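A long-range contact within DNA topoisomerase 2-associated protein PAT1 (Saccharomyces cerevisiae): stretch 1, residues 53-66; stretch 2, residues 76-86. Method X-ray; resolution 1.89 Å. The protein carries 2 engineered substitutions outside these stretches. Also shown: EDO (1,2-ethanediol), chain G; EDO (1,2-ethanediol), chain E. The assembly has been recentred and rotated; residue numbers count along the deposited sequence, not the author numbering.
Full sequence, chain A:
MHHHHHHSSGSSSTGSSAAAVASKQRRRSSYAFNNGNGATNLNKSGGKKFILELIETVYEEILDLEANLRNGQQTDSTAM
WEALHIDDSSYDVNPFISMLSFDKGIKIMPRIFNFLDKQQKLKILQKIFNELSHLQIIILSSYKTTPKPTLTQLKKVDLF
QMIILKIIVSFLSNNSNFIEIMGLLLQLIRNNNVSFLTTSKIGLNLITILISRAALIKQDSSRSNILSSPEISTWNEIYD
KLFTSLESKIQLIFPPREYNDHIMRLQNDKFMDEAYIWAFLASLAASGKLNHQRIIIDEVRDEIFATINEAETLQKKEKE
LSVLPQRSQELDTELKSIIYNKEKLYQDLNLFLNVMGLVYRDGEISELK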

# COMPACT_ATOMS: atom_id res chain seq x y z
N GLU A 53 1.33 -15.16 24.76
CA GLU A 53 2.25 -16.21 25.20
C GLU A 53 3.12 -16.64 24.02
O GLU A 53 4.32 -16.83 24.20
CB GLU A 53 1.49 -17.41 25.79
CG GLU A 53 2.38 -18.44 26.46
CD GLU A 53 1.75 -19.80 26.71
OE1 GLU A 53 1.25 -20.42 25.74
OE2 GLU A 53 1.81 -20.28 27.86
N LEU A 54 2.51 -16.79 22.82
CA LEU A 54 3.24 -17.18 21.60
C LEU A 54 4.29 -16.14 21.23
O LEU A 54 5.40 -16.53 20.87
CB LEU A 54 2.29 -17.42 20.41
CG LEU A 54 1.38 -18.66 20.45
CD1 LEU A 54 0.74 -18.89 19.08
CD2 LEU A 54 2.14 -19.93 20.89
N ILE A 55 3.96 -14.84 21.36
CA ILE A 55 4.87 -13.72 21.08
C ILE A 55 6.09 -13.80 22.02
O ILE A 55 7.22 -13.71 21.54
CB ILE A 55 4.14 -12.33 21.12
CG1 ILE A 55 3.10 -12.23 19.98
CG2 ILE A 55 5.15 -11.16 21.01
CD1 ILE A 55 2.06 -11.11 20.11
N GLU A 56 5.86 -14.03 23.34
CA GLU A 56 6.91 -14.16 24.37
C GLU A 56 7.87 -15.30 24.03
O GLU A 56 9.08 -15.13 24.13
CB GLU A 56 6.34 -14.34 25.79
CG GLU A 56 5.54 -13.16 26.33
CD GLU A 56 6.08 -11.77 26.06
OE1 GLU A 56 7.23 -11.48 26.46
OE2 GLU A 56 5.35 -10.96 25.43
N THR A 57 7.31 -16.46 23.59
CA THR A 57 8.06 -17.64 23.14
C THR A 57 8.92 -17.26 21.91
O THR A 57 10.11 -17.56 21.90
CB THR A 57 7.09 -18.80 22.87
OG1 THR A 57 6.42 -19.13 24.08
CG2 THR A 57 7.79 -20.04 22.33
N VAL A 58 8.33 -16.56 20.92
CA VAL A 58 9.04 -16.09 19.71
C VAL A 58 10.25 -15.22 20.08
O VAL A 58 11.35 -15.46 19.57
CB VAL A 58 8.11 -15.41 18.66
CG1 VAL A 58 8.91 -14.72 17.57
CG2 VAL A 58 7.14 -16.43 18.05
N TYR A 59 10.05 -14.25 21.00
CA TYR A 59 11.12 -13.36 21.51
C TYR A 59 12.24 -14.17 22.18
O TYR A 59 13.42 -13.93 21.89
CB TYR A 59 10.54 -12.28 22.46
CG TYR A 59 10.14 -11.02 21.72
CD1 TYR A 59 9.03 -11.01 20.88
CD2 TYR A 59 10.88 -9.85 21.84
CE1 TYR A 59 8.67 -9.87 20.17
CE2 TYR A 59 10.53 -8.70 21.14
CZ TYR A 59 9.44 -8.72 20.28
OH TYR A 59 9.09 -7.60 19.56
N GLU A 60 11.89 -15.17 23.01
CA GLU A 60 12.86 -16.04 23.69
C GLU A 60 13.73 -16.77 22.68
O GLU A 60 14.96 -16.77 22.81
CB GLU A 60 12.17 -17.04 24.62
CG GLU A 60 11.69 -16.44 25.93
CD GLU A 60 10.78 -17.31 26.78
OE1 GLU A 60 10.33 -18.37 26.28
OE2 GLU A 60 10.49 -16.92 27.93
N GLU A 61 13.11 -17.35 21.64
CA GLU A 61 13.80 -18.08 20.58
C GLU A 61 14.71 -17.18 19.74
O GLU A 61 15.81 -17.60 19.38
CB GLU A 61 12.83 -18.88 19.70
CG GLU A 61 11.97 -19.91 20.44
CD GLU A 61 12.64 -21.07 21.15
OE1 GLU A 61 13.89 -21.20 21.09
OE2 GLU A 61 11.90 -21.87 21.77
N ILE A 62 14.27 -15.93 19.46
CA ILE A 62 15.07 -14.96 18.70
C ILE A 62 16.29 -14.54 19.53
O ILE A 62 17.40 -14.55 19.01
CB ILE A 62 14.23 -13.76 18.16
CG1 ILE A 62 13.27 -14.17 17.01
CG2 ILE A 62 15.11 -12.53 17.77
CD1 ILE A 62 13.92 -14.65 15.66
N LEU A 63 16.07 -14.21 20.82
CA LEU A 63 17.14 -13.82 21.74
C LEU A 63 18.22 -14.90 21.84
O LEU A 63 19.40 -14.56 21.83
CB LEU A 63 16.59 -13.42 23.13
CG LEU A 63 15.76 -12.11 23.21
CD1 LEU A 63 15.32 -11.84 24.62
CD2 LEU A 63 16.52 -10.90 22.64
N ASP A 64 17.82 -16.19 21.84
CA ASP A 64 18.75 -17.34 21.85
C ASP A 64 19.54 -17.40 20.54
O ASP A 64 20.76 -17.55 20.59
CB ASP A 64 18.00 -18.67 22.07
CG ASP A 64 17.61 -18.98 23.51
OD1 ASP A 64 18.13 -18.29 24.43
OD2 ASP A 64 16.81 -19.91 23.72
N LEU A 65 18.85 -17.27 19.39
CA LEU A 65 19.50 -17.31 18.07
C LEU A 65 20.50 -16.16 17.93
O LEU A 65 21.62 -16.38 17.47
CB LEU A 65 18.48 -17.26 16.92
CG LEU A 65 17.65 -18.51 16.66
CD1 LEU A 65 16.46 -18.20 15.74
CD2 LEU A 65 18.50 -19.65 16.10
N GLU A 66 20.10 -14.95 18.36
CA GLU A 66 20.91 -13.74 18.29
C GLU A 66 22.14 -13.85 19.18
O GLU A 66 23.22 -13.46 18.74
CB GLU A 66 20.08 -12.50 18.63
CG GLU A 66 19.13 -12.09 17.52
CD GLU A 66 18.26 -10.88 17.80
OE1 GLU A 66 18.04 -10.55 18.99
OE2 GLU A 66 17.72 -10.31 16.82
N ASP A 76 20.42 -23.02 15.24
CA ASP A 76 19.36 -23.91 14.78
C ASP A 76 18.04 -23.17 14.97
O ASP A 76 17.60 -22.96 16.11
CB ASP A 76 19.38 -25.26 15.54
CG ASP A 76 18.54 -26.37 14.91
OD1 ASP A 76 17.48 -26.05 14.33
OD2 ASP A 76 18.95 -27.55 15.01
N SER A 77 17.43 -22.74 13.86
CA SER A 77 16.19 -21.95 13.83
C SER A 77 14.88 -22.79 13.82
O SER A 77 13.81 -22.21 13.65
CB SER A 77 16.21 -20.98 12.66
OG SER A 77 16.25 -21.69 11.43
N THR A 78 14.97 -24.13 14.01
CA THR A 78 13.81 -25.04 14.02
C THR A 78 12.77 -24.66 15.09
O THR A 78 11.58 -24.56 14.77
CB THR A 78 14.27 -26.51 14.16
OG1 THR A 78 15.18 -26.81 13.11
CG2 THR A 78 13.11 -27.50 14.13
N ALA A 79 13.22 -24.47 16.35
CA ALA A 79 12.36 -24.11 17.48
C ALA A 79 11.66 -22.77 17.25
O ALA A 79 10.46 -22.67 17.54
CB ALA A 79 13.17 -24.08 18.77
N MET A 80 12.37 -21.77 16.67
CA MET A 80 11.79 -20.46 16.36
C MET A 80 10.71 -20.58 15.27
O MET A 80 9.62 -20.01 15.44
CB MET A 80 12.89 -19.45 15.96
CG MET A 80 12.37 -18.02 15.73
SD MET A 80 11.86 -17.70 14.02
CE MET A 80 13.46 -17.55 13.23
N TRP A 81 11.03 -21.30 14.16
CA TRP A 81 10.10 -21.53 13.05
C TRP A 81 8.82 -22.20 13.57
O TRP A 81 7.73 -21.74 13.26
CB TRP A 81 10.74 -22.34 11.90
CG TRP A 81 9.76 -22.78 10.84
CD1 TRP A 81 9.27 -24.03 10.65
CD2 TRP A 81 9.09 -21.94 9.89
NE1 TRP A 81 8.36 -24.04 9.61
CE2 TRP A 81 8.23 -22.76 9.13
CE3 TRP A 81 9.14 -20.56 9.59
CZ2 TRP A 81 7.43 -22.27 8.09
CZ3 TRP A 81 8.36 -20.07 8.54
CH2 TRP A 81 7.52 -20.92 7.81
N GLU A 82 8.97 -23.25 14.40
CA GLU A 82 7.85 -23.99 14.99
C GLU A 82 6.99 -23.11 15.92
O GLU A 82 5.77 -23.24 15.91
CB GLU A 82 8.33 -25.25 15.71
CG GLU A 82 8.58 -26.42 14.76
CD GLU A 82 8.90 -27.73 15.45
OE1 GLU A 82 7.97 -28.33 16.05
OE2 GLU A 82 10.06 -28.18 15.38
N ALA A 83 7.62 -22.17 16.66
CA ALA A 83 6.94 -21.23 17.57
C ALA A 83 6.07 -20.18 16.83
O ALA A 83 5.28 -19.49 17.47
CB ALA A 83 7.96 -20.55 18.47
N LEU A 84 6.19 -20.09 15.49
CA LEU A 84 5.43 -19.15 14.64
C LEU A 84 4.04 -19.67 14.20
O LEU A 84 3.18 -18.85 13.85
CB LEU A 84 6.25 -18.72 13.41
CG LEU A 84 7.50 -17.86 13.61
CD1 LEU A 84 8.21 -17.66 12.29
CD2 LEU A 84 7.17 -16.50 14.21
N HIS A 85 3.84 -21.01 14.19
CA HIS A 85 2.59 -21.70 13.83
C HIS A 85 2.05 -21.36 12.43
O HIS A 85 0.84 -21.18 12.28
CB HIS A 85 1.51 -21.46 14.91
CG HIS A 85 1.84 -22.06 16.24
ND1 HIS A 85 2.79 -21.51 17.07
CD2 HIS A 85 1.31 -23.15 16.85
CE1 HIS A 85 2.83 -22.28 18.14
NE2 HIS A 85 1.95 -23.28 18.06
N ILE A 86 2.94 -21.25 11.42
CA ILE A 86 2.53 -20.93 10.05
C ILE A 86 1.78 -22.11 9.39
O ILE A 86 0.74 -21.89 8.77
CB ILE A 86 3.72 -20.38 9.20
CG1 ILE A 86 3.81 -18.86 9.33
CG2 ILE A 86 3.64 -20.77 7.71
CD1 ILE A 86 4.91 -18.41 10.12
C1 EDO G . 15.86 -23.71 23.70
O1 EDO G . 16.17 -23.19 24.98
C2 EDO G . 14.32 -23.86 23.54
O2 EDO G . 14.02 -24.39 22.26
C1 EDO E . 9.06 -20.99 28.82
O1 EDO E . 8.50 -22.29 28.70
C2 EDO E . 8.09 -20.08 29.61
O2 EDO E . 8.65 -18.78 29.74

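Two helical segments can be held against each other without a single hydrogen bond between them, provided that their surfaces pack closely at regular intervals. The contact between residues 53-66 and 76-86 of PAT1 is a compact example. The first stretch is helical throughout; the second contributes a short helix that runs nearly antiparallel to it, with an angle of 159° between the axes and a closest approach of 9.1 Å. Because the directions oppose, a walk forward along the second stretch is a walk backward along the first, from Leu65 to Leu54.

The walk begins with Asp76, whose CA-to-CB bond points away from the long helix and whose carboxylate serves its own segment. Asp76 OD1 accepts hydrogen bonds from Thr78 N (3.2 Å) and Thr78 OG1 (2.7 Å), tying down the first turn of the short helix. What Asp76 offers to the partner is backbone: Asp76 O lies 3.4 Å from Leu65 CD2. Ser77 occupies the N-cap position, but its side chain makes no capping bond; its hydroxyl is bonded elsewhere in the structure. Ser77 CB sits 4.2 Å from Leu65 CD1, so the leucine packs against the start of the helix.

The CA-to-CB bond of Thr78 points away, and the next contact falls to Ala79, where Ala79 CB is 3.8 Å from Glu61 OE1. This is simple packing beside a carboxylate, near which a 1,2-ethanediol, probably from the crystallisation liquor, has also settled. Met80 follows, with the largest area covered by the opposing stretch of any residue here. The backbones come close at this point, Glu61 CA and Met80 CA being 5.2 Å apart, and Glu61 CB and Met80 CB meet at 3.8 Å. Met80 also touches two apolar residues of the long helix: Met80 CB is 3.8 Å from Leu65 CD1, and Met80 CG is 3.7 Å from Ile62 CD1. The isoleucine leaves its backbone sideways, yet its end comes nearer to the short helix.

Trp81 and Glu82 stay out of reach, and contact resumes one helical turn after Ala79 and Met80. The CA-to-CB bond of Ala83 points toward the long helix, where its methyl rests against two neighbours: Ala83 CB is 3.9 Å from Thr57 CG2 and 4.2 Å from Val58 CG2. The same valine methyl, Val58 CG2, approaches Ala83 O at 3.6 Å. Val58 CG2 also meets Leu84 CD2 at 3.8 Å, a contact made although the CA-to-CB bond of Leu84 points away.

A type I turn spans Glu82 to His85. His85 leaves helical geometry with a positive phi of 56°, and its CA-to-CB bond points toward the long helix. A weak hydrogen bond from His85 ND1 to Ala83 O (3.2 Å) links the ring to its own backbone, while Leu54 CD1 lies over one face, 4.2 Å from the centroid of the His85 ring, in a CH-pi contact. Ile86 is out of reach. The general lesson is economical: polar bonds organise each segment internally, and close packing, mostly of side-chain carbons but also against backbone oxygens and a ring face, joins the two.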